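Local coordinates for protein hypothetical aldose 1-epimerase (Klebsiella pneumoniae subsp. pneumoniae MGH 78578, PDB 3TY1) that is of unproven function but probably binds carbohydrate and may act as an aldose 1-epimerase, at residues 50-53 with 59-62; 69-74 with 179-184; 79-84 with 284-289; 149-152 with 158-161. All blocks are in the same frame, centred on the assembly; numbering follows the deposited sequence.

Contact 1: residues 50-53 with 59-62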
loop_
_atom_site.group_PDB
_atom_site.type_symbol
_atom_site.label_atom_id
_atom_site.label_comp_id
_atom_site.label_asym_id
_atom_site.label_seq_id
_atom_site.Cartn_x
_atom_site.Cartn_y
_atom_site.Cartn_z
ATOM N N ILE A 50 9.814 1.325 16.441
ATOM C CA ILE A 50 9.352 1.649 17.786
ATOM C C ILE A 50 10.418 2.500 18.454
ATOM O O ILE A 50 11.626 2.401 18.118
ATOM C CB ILE A 50 9.004 0.419 18.678
ATOM C CG1 ILE A 50 10.149 -0.562 18.795
ATOM C CG2 ILE A 50 7.707 -0.242 18.155
ATOM C CD1 ILE A 50 9.904 -1.640 19.856
ATOM N N LEU A 51 9.965 3.356 19.368
ATOM C CA LEU A 51 10.860 4.226 20.112
ATOM C C LEU A 51 10.411 4.117 21.560
ATOM O O LEU A 51 9.233 4.361 21.870
ATOM C CB LEU A 51 10.794 5.648 19.562
ATOM C CG LEU A 51 11.547 6.774 20.251
ATOM C CD1 LEU A 51 13.019 6.498 20.311
ATOM C CD2 LEU A 51 11.261 8.128 19.452
ATOM N N THR A 52 11.338 3.737 22.429
ATOM C CA THR A 52 11.032 3.422 23.799
ATOM C C THR A 52 11.893 4.184 24.796
ATOM O O THR A 52 13.125 4.210 24.674
ATOM C CB THR A 52 11.272 1.910 24.045
ATOM O OG1 THR A 52 10.552 1.129 23.055
ATOM C CG2 THR A 52 10.812 1.545 25.468
ATOM N N ILE A 53 11.260 4.760 25.807
ATOM C CA ILE A 53 11.956 5.243 26.985
ATOM C C ILE A 53 11.927 4.097 28.011
ATOM O O ILE A 53 10.853 3.720 28.476
ATOM C CB ILE A 53 11.274 6.446 27.632
ATOM C CG1 ILE A 53 11.244 7.628 26.645
ATOM C CG2 ILE A 53 12.026 6.766 28.994
ATOM C CD1 ILE A 53 10.332 8.837 27.111
ATOM N N LEU A 59 8.306 4.724 34.425
ATOM C CA LEU A 59 7.494 4.230 33.337
ATOM C C LEU A 59 8.375 3.822 32.161
ATOM O O LEU A 59 9.295 4.563 31.769
ATOM C CB LEU A 59 6.515 5.286 32.865
ATOM C CG LEU A 59 5.430 5.792 33.823
ATOM C CD1 LEU A 59 4.520 6.813 33.094
ATOM C CD2 LEU A 59 4.640 4.578 34.354
ATOM N N THR A 60 8.028 2.697 31.548
ATOM C CA THR A 60 8.633 2.305 30.294
ATOM C C THR A 60 7.587 2.630 29.232
ATOM O O THR A 60 6.439 2.146 29.283
ATOM C CB THR A 60 9.103 0.841 30.276
ATOM O OG1 THR A 60 10.209 0.725 31.165
ATOM C CG2 THR A 60 9.596 0.441 28.830
ATOM N N ILE A 61 7.949 3.529 28.323
ATOM C CA ILE A 61 6.993 4.082 27.384
ATOM C C ILE A 61 7.409 3.760 25.969
ATOM O O ILE A 61 8.532 4.146 25.542
ATOM C CB ILE A 61 6.942 5.636 27.517
ATOM C CG1 ILE A 61 6.531 6.044 28.951
ATOM C CG2 ILE A 61 6.014 6.232 26.409
ATOM C CD1 ILE A 61 6.646 7.605 29.235
ATOM N N THR A 62 6.534 3.077 25.234
ATOM C CA THR A 62 6.827 2.654 23.864
ATOM C C THR A 62 5.909 3.337 22.936
ATOM O O THR A 62 4.689 3.297 23.127
ATOM C CB THR A 62 6.661 1.130 23.692
ATOM O OG1 THR A 62 7.526 0.471 24.614
ATOM C CG2 THR A 62 6.997 0.692 22.252
HETATM O O HOH W 1 9.608 -1.354 23.732
#

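Contact 2: residues 69-74 with 179-184. With SO4 (sulfate ion), chain I.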
loop_
_atom_site.group_PDB
_atom_site.type_symbol
_atom_site.label_atom_id
_atom_site.label_comp_id
_atom_site.label_asym_id
_atom_site.label_seq_id
_atom_site.Cartn_x
_atom_site.Cartn_y
_atom_site.Cartn_z
HETATM N N MSE A 69 3.295 8.312 15.744
HETATM C CA MSE A 69 3.687 8.505 17.146
HETATM C C MSE A 69 2.629 8.021 18.143
HETATM O O MSE A 69 2.621 8.436 19.320
HETATM C CB MSE A 69 4.106 9.950 17.429
HETATM C CG MSE A 69 5.040 10.578 16.446
HETATM SE SE MSE A 69 6.816 9.935 16.426
HETATM C CE MSE A 69 7.500 10.554 18.178
ATOM N N ASN A 70 1.784 7.092 17.710
ATOM C CA ASN A 70 0.844 6.422 18.617
ATOM C C ASN A 70 1.637 5.805 19.765
ATOM O O ASN A 70 2.777 5.313 19.575
ATOM C CB ASN A 70 0.156 5.232 17.908
ATOM C CG ASN A 70 -0.919 5.620 16.901
ATOM O OD1 ASN A 70 -1.350 6.784 16.809
ATOM N ND2 ASN A 70 -1.358 4.596 16.097
ATOM N N LEU A 71 1.003 5.731 20.930
ATOM C CA LEU A 71 1.591 5.166 22.117
ATOM C C LEU A 71 1.153 3.709 22.128
ATOM O O LEU A 71 -0.034 3.388 22.103
ATOM C CB LEU A 71 1.149 5.889 23.392
ATOM C CG LEU A 71 1.280 7.438 23.413
ATOM C CD1 LEU A 71 0.866 7.966 24.772
ATOM C CD2 LEU A 71 2.692 7.884 23.034
ATOM N N LEU A 72 2.125 2.814 22.184
ATOM C CA LEU A 72 1.807 1.383 22.143
ATOM C C LEU A 72 1.509 0.797 23.524
ATOM O O LEU A 72 0.542 0.055 23.715
ATOM C CB LEU A 72 2.973 0.614 21.535
ATOM C CG LEU A 72 3.384 0.918 20.076
ATOM C CD1 LEU A 72 4.280 -0.199 19.508
ATOM C CD2 LEU A 72 2.268 1.134 19.156
ATOM N N ARG A 73 2.329 1.183 24.486
ATOM C CA ARG A 73 2.258 0.610 25.821
ATOM C C ARG A 73 3.032 1.458 26.819
ATOM O O ARG A 73 4.043 2.095 26.497
ATOM C CB ARG A 73 2.779 -0.840 25.816
ATOM C CG ARG A 73 2.702 -1.574 27.139
ATOM C CD ARG A 73 3.295 -3.018 26.974
ATOM N NE ARG A 73 2.362 -3.901 26.281
ATOM C CZ ARG A 73 2.646 -5.133 25.846
ATOM N NH1 ARG A 73 3.860 -5.655 25.992
ATOM N NH2 ARG A 73 1.700 -5.840 25.258
ATOM N N ILE A 74 2.475 1.516 28.034
ATOM C CA ILE A 74 3.079 2.220 29.172
ATOM C C ILE A 74 3.122 1.200 30.302
ATOM O O ILE A 74 2.088 0.645 30.616
ATOM C CB ILE A 74 2.261 3.401 29.624
ATOM C CG1 ILE A 74 1.815 4.326 28.463
ATOM C CG2 ILE A 74 3.027 4.173 30.728
ATOM C CD1 ILE A 74 2.950 5.058 27.818
ATOM N N THR A 179 3.526 16.423 17.296
ATOM C CA THR A 179 3.202 15.694 18.520
ATOM C C THR A 179 4.359 15.824 19.506
ATOM O O THR A 179 5.529 15.943 19.088
ATOM C CB THR A 179 2.916 14.203 18.293
ATOM O OG1 THR A 179 4.119 13.547 17.916
ATOM C CG2 THR A 179 1.812 13.938 17.239
ATOM N N GLU A 180 4.053 15.822 20.808
ATOM C CA GLU A 180 5.119 15.853 21.823
ATOM C C GLU A 180 4.683 15.132 23.082
ATOM O O GLU A 180 3.603 15.411 23.626
ATOM C CB GLU A 180 5.569 17.288 22.177
ATOM C CG GLU A 180 6.813 17.308 23.079
ATOM C CD GLU A 180 7.355 18.726 23.376
ATOM O OE1 GLU A 180 6.749 19.477 24.165
ATOM O OE2 GLU A 180 8.420 19.054 22.834
ATOM N N LEU A 181 5.505 14.183 23.498
ATOM C CA LEU A 181 5.367 13.498 24.780
ATOM C C LEU A 181 6.499 13.954 25.702
ATOM O O LEU A 181 7.651 14.056 25.267
ATOM C CB LEU A 181 5.317 12.001 24.573
ATOM C CG LEU A 181 5.270 11.111 25.814
ATOM C CD1 LEU A 181 4.531 9.792 25.489
ATOM C CD2 LEU A 181 6.694 10.855 26.358
ATOM N N ARG A 182 6.161 14.252 26.958
ATOM C CA ARG A 182 7.129 14.701 27.958
ATOM C C ARG A 182 7.079 13.754 29.147
ATOM O O ARG A 182 5.999 13.391 29.633
ATOM C CB ARG A 182 6.813 16.102 28.424
ATOM C CG ARG A 182 6.684 17.091 27.323
ATOM C CD ARG A 182 6.596 18.518 27.904
ATOM N NE ARG A 182 6.294 19.468 26.841
ATOM C CZ ARG A 182 6.064 20.759 27.021
ATOM N NH1 ARG A 182 6.076 21.287 28.242
ATOM N NH2 ARG A 182 5.793 21.518 25.967
ATOM N N TYR A 183 8.247 13.332 29.604
ATOM C CA TYR A 183 8.327 12.399 30.721
ATOM C C TYR A 183 9.520 12.730 31.600
ATOM O O TYR A 183 10.622 12.866 31.093
ATOM C CB TYR A 183 8.421 10.951 30.193
ATOM C CG TYR A 183 8.580 9.979 31.337
ATOM C CD1 TYR A 183 7.551 9.816 32.268
ATOM C CD2 TYR A 183 9.718 9.230 31.495
ATOM C CE1 TYR A 183 7.679 8.966 33.365
ATOM C CE2 TYR A 183 9.863 8.374 32.602
ATOM C CZ TYR A 183 8.836 8.252 33.538
ATOM O OH TYR A 183 9.009 7.395 34.624
ATOM N N VAL A 184 9.284 12.879 32.910
ATOM C CA VAL A 184 10.335 13.074 33.879
ATOM C C VAL A 184 10.725 11.675 34.419
ATOM O O VAL A 184 9.898 10.949 34.979
ATOM C CB VAL A 184 9.927 14.002 35.041
ATOM C CG1 VAL A 184 11.068 14.093 36.072
ATOM C CG2 VAL A 184 9.564 15.365 34.530
HETATM S S SO4 I . 7.953 24.744 28.169
HETATM O O1 SO4 I . 7.655 24.037 29.415
HETATM O O2 SO4 I . 7.675 26.160 28.364
HETATM O O3 SO4 I . 9.366 24.607 27.857
HETATM O O4 SO4 I . 7.080 24.316 27.087
#

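Contact 3: residues 79-84 with 284-289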
loop_
_atom_site.group_PDB
_atom_site.type_symbol
_atom_site.label_atom_id
_atom_site.label_comp_id
_atom_site.label_asym_id
_atom_site.label_seq_id
_atom_site.Cartn_x
_atom_site.Cartn_y
_atom_site.Cartn_z
ATOM N N SER A 79 2.043 -2.293 37.076
ATOM C CA SER A 79 0.822 -2.184 36.286
ATOM C C SER A 79 1.189 -1.747 34.866
ATOM O O SER A 79 2.375 -1.744 34.470
ATOM C CB SER A 79 -0.152 -1.200 36.980
ATOM O OG SER A 79 -1.427 -1.108 36.338
ATOM N N ARG A 80 0.173 -1.394 34.097
ATOM C CA ARG A 80 0.383 -0.918 32.734
ATOM C C ARG A 80 -0.818 -0.197 32.222
ATOM O O ARG A 80 -1.921 -0.411 32.713
ATOM C CB ARG A 80 0.653 -2.071 31.760
ATOM C CG ARG A 80 -0.537 -2.926 31.442
ATOM C CD ARG A 80 -0.374 -3.794 30.182
ATOM N NE ARG A 80 -1.674 -4.454 29.986
ATOM C CZ ARG A 80 -1.998 -5.293 28.997
ATOM N NH1 ARG A 80 -1.146 -5.590 28.026
ATOM N NH2 ARG A 80 -3.215 -5.819 28.978
HETATM N N MSE A 81 -0.584 0.632 31.202
HETATM C CA MSE A 81 -1.638 1.204 30.405
HETATM C C MSE A 81 -1.499 0.501 29.058
HETATM O O MSE A 81 -0.464 0.600 28.377
HETATM C CB MSE A 81 -1.480 2.721 30.213
HETATM C CG MSE A 81 -1.398 3.554 31.498
HETATM SE SE MSE A 81 -1.321 5.454 30.968
HETATM C CE MSE A 81 -0.871 6.033 32.714
ATOM N N GLY A 82 -2.526 -0.226 28.676
ATOM C CA GLY A 82 -2.513 -0.926 27.399
ATOM C C GLY A 82 -3.440 -2.097 27.452
ATOM O O GLY A 82 -4.113 -2.359 28.499
ATOM N N TRP A 83 -3.447 -2.832 26.349
ATOM C CA TRP A 83 -4.334 -3.993 26.191
ATOM C C TRP A 83 -3.752 -4.969 25.195
ATOM O O TRP A 83 -2.788 -4.657 24.509
ATOM C CB TRP A 83 -5.726 -3.537 25.746
ATOM C CG TRP A 83 -5.787 -2.854 24.362
ATOM C CD1 TRP A 83 -5.251 -1.671 24.006
ATOM C CD2 TRP A 83 -6.504 -3.342 23.205
ATOM N NE1 TRP A 83 -5.539 -1.396 22.684
ATOM C CE2 TRP A 83 -6.307 -2.413 22.172
ATOM C CE3 TRP A 83 -7.273 -4.501 22.951
ATOM C CZ2 TRP A 83 -6.858 -2.587 20.871
ATOM C CZ3 TRP A 83 -7.811 -4.690 21.681
ATOM C CH2 TRP A 83 -7.612 -3.726 20.651
ATOM N N ASP A 84 -4.340 -6.159 25.148
ATOM C CA ASP A 84 -3.867 -7.239 24.301
ATOM C C ASP A 84 -4.847 -7.454 23.169
ATOM O O ASP A 84 -5.923 -8.001 23.362
ATOM C CB ASP A 84 -3.717 -8.503 25.137
ATOM C CG ASP A 84 -2.841 -8.268 26.348
ATOM O OD1 ASP A 84 -1.715 -7.776 26.154
ATOM O OD2 ASP A 84 -3.306 -8.510 27.477
ATOM N N LYS A 284 -5.206 0.444 41.855
ATOM C CA LYS A 284 -4.579 0.622 40.569
ATOM C C LYS A 284 -5.512 1.428 39.691
ATOM O O LYS A 284 -6.715 1.294 39.784
ATOM C CB LYS A 284 -4.322 -0.703 39.862
ATOM C CG LYS A 284 -3.215 -1.514 40.471
ATOM C CD LYS A 284 -2.981 -2.767 39.638
ATOM C CE LYS A 284 -1.798 -3.572 40.150
ATOM N NZ LYS A 284 -2.002 -4.134 41.515
ATOM N N GLY A 285 -4.947 2.229 38.807
ATOM C CA GLY A 285 -5.751 2.939 37.835
ATOM C C GLY A 285 -4.972 3.777 36.878
ATOM O O GLY A 285 -3.746 3.760 36.880
ATOM N N ALA A 286 -5.699 4.519 36.049
ATOM C CA ALA A 286 -5.076 5.467 35.125
ATOM C C ALA A 286 -6.000 6.618 34.997
ATOM O O ALA A 286 -7.215 6.420 34.869
ATOM C CB ALA A 286 -4.811 4.851 33.736
ATOM N N SER A 287 -5.429 7.816 35.005
ATOM C CA SER A 287 -6.211 9.052 34.871
ATOM C C SER A 287 -5.696 9.857 33.700
ATOM O O SER A 287 -4.493 9.784 33.354
ATOM C CB SER A 287 -6.118 9.897 36.148
ATOM O OG SER A 287 -4.820 10.365 36.376
ATOM N N ILE A 288 -6.614 10.569 33.077
ATOM C CA ILE A 288 -6.315 11.449 31.974
ATOM C C ILE A 288 -6.862 12.804 32.319
ATOM O O ILE A 288 -8.071 12.956 32.594
ATOM C CB ILE A 288 -6.950 10.982 30.610
ATOM C CG1 ILE A 288 -6.617 9.534 30.300
ATOM C CG2 ILE A 288 -6.483 11.833 29.431
ATOM C CD1 ILE A 288 -7.346 8.985 29.041
ATOM N N GLN A 289 -5.988 13.792 32.316
ATOM C CA GLN A 289 -6.386 15.181 32.436
ATOM C C GLN A 289 -6.419 15.791 31.066
ATOM O O GLN A 289 -5.490 15.615 30.299
ATOM C CB GLN A 289 -5.412 15.979 33.304
ATOM C CG GLN A 289 -5.677 17.511 33.368
ATOM C CD GLN A 289 -4.608 18.271 34.169
ATOM O OE1 GLN A 289 -3.810 17.668 34.881
ATOM N NE2 GLN A 289 -4.568 19.578 34.000
HETATM O O HOH W 2 -2.069 1.304 37.455
#

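Contact 4: residues 149-152 with 158-161. With SO4 (sulfate ion), chain I.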
loop_
_atom_site.group_PDB
_atom_site.type_symbol
_atom_site.label_atom_id
_atom_site.label_comp_id
_atom_site.label_asym_id
_atom_site.label_seq_id
_atom_site.Cartn_x
_atom_site.Cartn_y
_atom_site.Cartn_z
ATOM N N VAL A 149 14.456 13.663 19.839
ATOM C CA VAL A 149 14.503 13.281 21.237
ATOM C C VAL A 149 15.333 14.349 21.966
ATOM O O VAL A 149 16.450 14.684 21.548
ATOM C CB VAL A 149 15.162 11.890 21.420
ATOM C CG1 VAL A 149 15.378 11.598 22.912
ATOM C CG2 VAL A 149 14.317 10.822 20.747
ATOM N N GLU A 150 14.805 14.841 23.072
ATOM C CA GLU A 150 15.465 15.900 23.846
ATOM C C GLU A 150 15.571 15.434 25.294
ATOM O O GLU A 150 14.623 14.854 25.834
ATOM C CB GLU A 150 14.654 17.195 23.739
ATOM C CG GLU A 150 15.086 18.369 24.638
ATOM C CD GLU A 150 14.034 19.498 24.689
ATOM O OE1 GLU A 150 13.528 19.903 23.615
ATOM O OE2 GLU A 150 13.696 19.950 25.814
ATOM N N VAL A 151 16.714 15.696 25.908
ATOM C CA VAL A 151 16.937 15.386 27.327
ATOM C C VAL A 151 17.543 16.621 27.969
ATOM O O VAL A 151 18.548 17.146 27.485
ATOM C CB VAL A 151 17.853 14.167 27.523
ATOM C CG1 VAL A 151 18.026 13.850 29.059
ATOM C CG2 VAL A 151 17.259 12.942 26.779
ATOM N N ALA A 152 16.892 17.119 29.010
ATOM C CA ALA A 152 17.400 18.266 29.763
ATOM C C ALA A 152 18.787 17.964 30.317
ATOM O O ALA A 152 19.089 16.817 30.689
ATOM C CB ALA A 152 16.451 18.635 30.906
ATOM N N GLU A 158 14.180 15.919 32.300
ATOM C CA GLU A 158 12.980 15.750 31.523
ATOM C C GLU A 158 13.327 15.361 30.070
ATOM O O GLU A 158 14.172 15.964 29.456
ATOM C CB GLU A 158 12.154 17.036 31.518
ATOM C CG GLU A 158 10.796 16.882 30.861
ATOM C CD GLU A 158 10.010 18.206 30.730
ATOM O OE1 GLU A 158 10.608 19.275 30.707
ATOM O OE2 GLU A 158 8.788 18.161 30.574
ATOM N N ILE A 159 12.609 14.357 29.569
ATOM C CA ILE A 159 12.747 13.830 28.238
ATOM C C ILE A 159 11.546 14.328 27.440
ATOM O O ILE A 159 10.430 14.290 27.932
ATOM C CB ILE A 159 12.732 12.299 28.262
ATOM C CG1 ILE A 159 13.908 11.770 29.121
ATOM C CG2 ILE A 159 12.745 11.694 26.792
ATOM C CD1 ILE A 159 13.734 10.240 29.468
ATOM N N ARG A 160 11.792 14.794 26.218
ATOM C CA ARG A 160 10.730 15.141 25.311
ATOM C C ARG A 160 10.952 14.426 24.001
ATOM O O ARG A 160 12.076 14.401 23.483
ATOM C CB ARG A 160 10.674 16.656 25.067
ATOM C CG ARG A 160 10.503 17.426 26.342
ATOM C CD ARG A 160 10.211 18.893 26.118
ATOM N NE ARG A 160 10.079 19.575 27.401
ATOM C CZ ARG A 160 9.714 20.849 27.566
ATOM N NH1 ARG A 160 9.445 21.617 26.532
ATOM N NH2 ARG A 160 9.599 21.348 28.796
ATOM N N ILE A 161 9.888 13.862 23.472
ATOM C CA ILE A 161 9.949 13.152 22.209
ATOM C C ILE A 161 8.933 13.808 21.293
ATOM O O ILE A 161 7.718 13.761 21.555
ATOM C CB ILE A 161 9.698 11.674 22.390
ATOM C CG1 ILE A 161 10.808 11.053 23.236
ATOM C CG2 ILE A 161 9.626 10.981 20.985
ATOM C CD1 ILE A 161 10.640 9.579 23.458
HETATM S S SO4 I . 7.953 24.744 28.169
HETATM O O1 SO4 I . 7.655 24.037 29.415
HETATM O O2 SO4 I . 7.675 26.160 28.364
HETATM O O3 SO4 I . 9.366 24.607 27.857
HETATM O O4 SO4 I . 7.080 24.316 27.087
HETATM O O HOH W 3 13.447 18.590 28.393
#

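Contact 1: residues 50-53 with 59-62
T52 and T62 face each other as a non-hydrogen-bonded antiparallel pair, their side chains leaning past one another at a slant on the same face of the sheet. In both, OG1 stands anti to the carbonyl carbon (chi1 -53° in T52, -58° in T62), and one water joins the two hydroxyls, 2.7 Å from T52 OG1 and 2.9 Å from T62 OG1. The methyls turn along the strands instead of at each other. T52 CG2 tucks in beside T60 CG2 at 3.7 Å, whereas T62 CG2 reaches the other way and rests 4.1 Å from I50 CB. This face of the hairpin is thus a short patch of methyl groups with a hydrated polar spot in its middle.

On the reverse face I53 and I61 stand abreast, CB to CB 4.4 Å, and form the hydrogen-bonded pair. I53 N donates to I61 O at 2.8 Å, and I61 N returns a bond to I53 O at 2.9 Å, both donors lying in the plane of the carbonyl they meet. I61 O also receives a close CA-H...O approach from T52 CA at 3.1 Å.

The two strands make a beta hairpin within the six-stranded antiparallel sheet of the supersandwich. Strand 33-39 continues that sheet beyond I50 and T52, and strand 70-76 continues it beyond T60 and T62. The face carrying L51 and I53 packs on I159 and I161 of strand 159-169 in the larger sheet, while I61 touches I74 of strand 70-76.

Contact 2: residues 69-74 with 179-184
L71 and L181 meet between two layers of the supersandwich, where strand 70-76 of the six-stranded sheet packs against strand 173-183 of the ten-stranded one. The apolar part of the contact centres on their methyls: L71 CD2 lies 3.6 Å from L181 CD1, the side chains crossing at an angle. L181 extends its branch across the interface because CG is anti to the backbone N (chi1 176°). F190 and L63 also touch L71.

The second contact is of mixed character. Selenomethionine M69 meets T179 at a slant through the base of its side chain, CG 3.4 Å from T179 OG1, before its chain bends away. That hydroxyl has its polar partner in G163 O, so its approach to M69 is only van der Waals packing. No hydrogen bond spans the two segments. Within strand 70-76, L72 and R73 both face T62 in a classic beta bulge.

Charged groups occupy the other side of strand 173-183. R182 grips E180 side-on, NE at 2.7 Å and NH2 at 2.9 Å from the same oxygen, OE1, while E180 OE2 forms a salt bridge with R162. This double grip helps fix the rotation of the guanidinium. Its outer end meets a sulfate, probably from the crystallisation liquor, that R160 also binds. R182 makes only weak bonds to it, among them NH1 to sulfate O1 at 3.4 Å and NH2 to sulfate O4 at 3.3 Å.

Contact 3: residues 79-84 with 284-289
M81 and A286 join two sheets of the supersandwich, the outermost strand 79-81 of the six-stranded sheet running close to strand 285-291 of the ten-stranded one. Residues 79-81 and 284-286 run 20° apart in direction. Selenomethionine M81 is extended from CB outward (chi2 -176°, chi3 -169°), which carries its terminal CE to 4.2 Å from A286 CB. Farther back, S79 OG lies 4.0 Å from K284 CD, alongside the aliphatic part of the lysine. No direct hydrogen bond crosses, but a water does the work: it sits 2.7 Å from S79 OG and donates to G285 O at 3.0 Å.

In the next shell F214 touches both M81 and A286, and L351 packs on M81. The backbone of M81 pairs with I74, and that of A286 with V277, so each partner is held by its own sheet.

R80 points away from the interface and braces the turn that follows. Its NH1 and NH2 meet D84 end-on, NH1 to OD1 at 2.9 Å and NH2 to OD2 at 3.1 Å, and its NE donates to T216 O. W83 beyond makes an edge-to-face stack with F170 of the second subunit. The guanidinium of R80 lies over the backbone of this turn, with G82 O 3.2 Å from its plane.

Contact 4: residues 149-152 with 158-161
The beta hairpin of strands 146-152 and 159-169 brings E150 opposite R160, a hydrogen-bonded pair close to its turn. E150 N donates to R160 O at 2.8 Å, nearly in line with the carbonyl, and R160 N returns a bond to E150 O. Nearer the turn A152 N donates to E158 O at 3.0 Å.

Above this ladder the side chains of E150 and R160 run side by side in the same direction, with carboxylate and guanidinium planes 27° apart. E150 OE2 settles against the aliphatic stem, 3.7 Å from R160 CD. The charges form only a long salt bridge: OE2 lies well out of the guanidinium plane, so the pairing is one of charge without a hydrogen bond. E150 OE1 is salt-bridged to R162. The water between the segments donates to both E150 OE2 and E158 O, the former at 2.9 Å.

E158, by contrast, takes the guanidinium at its edge: R160 NH2 donates to the syn side of OE1 at 3.0 Å, within the guanidinium plane. The sulfate lies at the edge too, R160 NH1 to sulfate O3 measuring 3.3 Å, with NH2 adding weak bonds while also holding E158. That anion, probably from the crystallisation liquor, would help offset the closely spaced charges of R160 and R182.

The other face is apolar. V149 CG2 stands 4.3 Å from I161 CG1, and V151 meets I159 likewise. V149, V151 and I159 pack on I35, and I159 and I161 on I53 of strand 49-55. One charged face bearing a salt-bridge network and one apolar face is the pattern of an amphipathic antiparallel hairpin in a beta-sandwich layer.

From the N terminus, contact 1 comes first and closes a tight hairpin before any other contact opens. Contacts 2 and 3 then open in turn, at strands 70-76 and 79-81, two neighbours in the six-stranded sheet. Contact 4 closes a second hairpin, in the ten-stranded sheet, entirely within the long excursions spanned by both. Contact 2 ends at 179-184 and contact 3 only at 284-289, so these two cross. Each ties the smaller sheet to the larger, at different strands. Contacts 1 and 4 are the hairpins of the two layers, and pack on one another through L51, I53, I159 and I161. Contact 2 touches all three others.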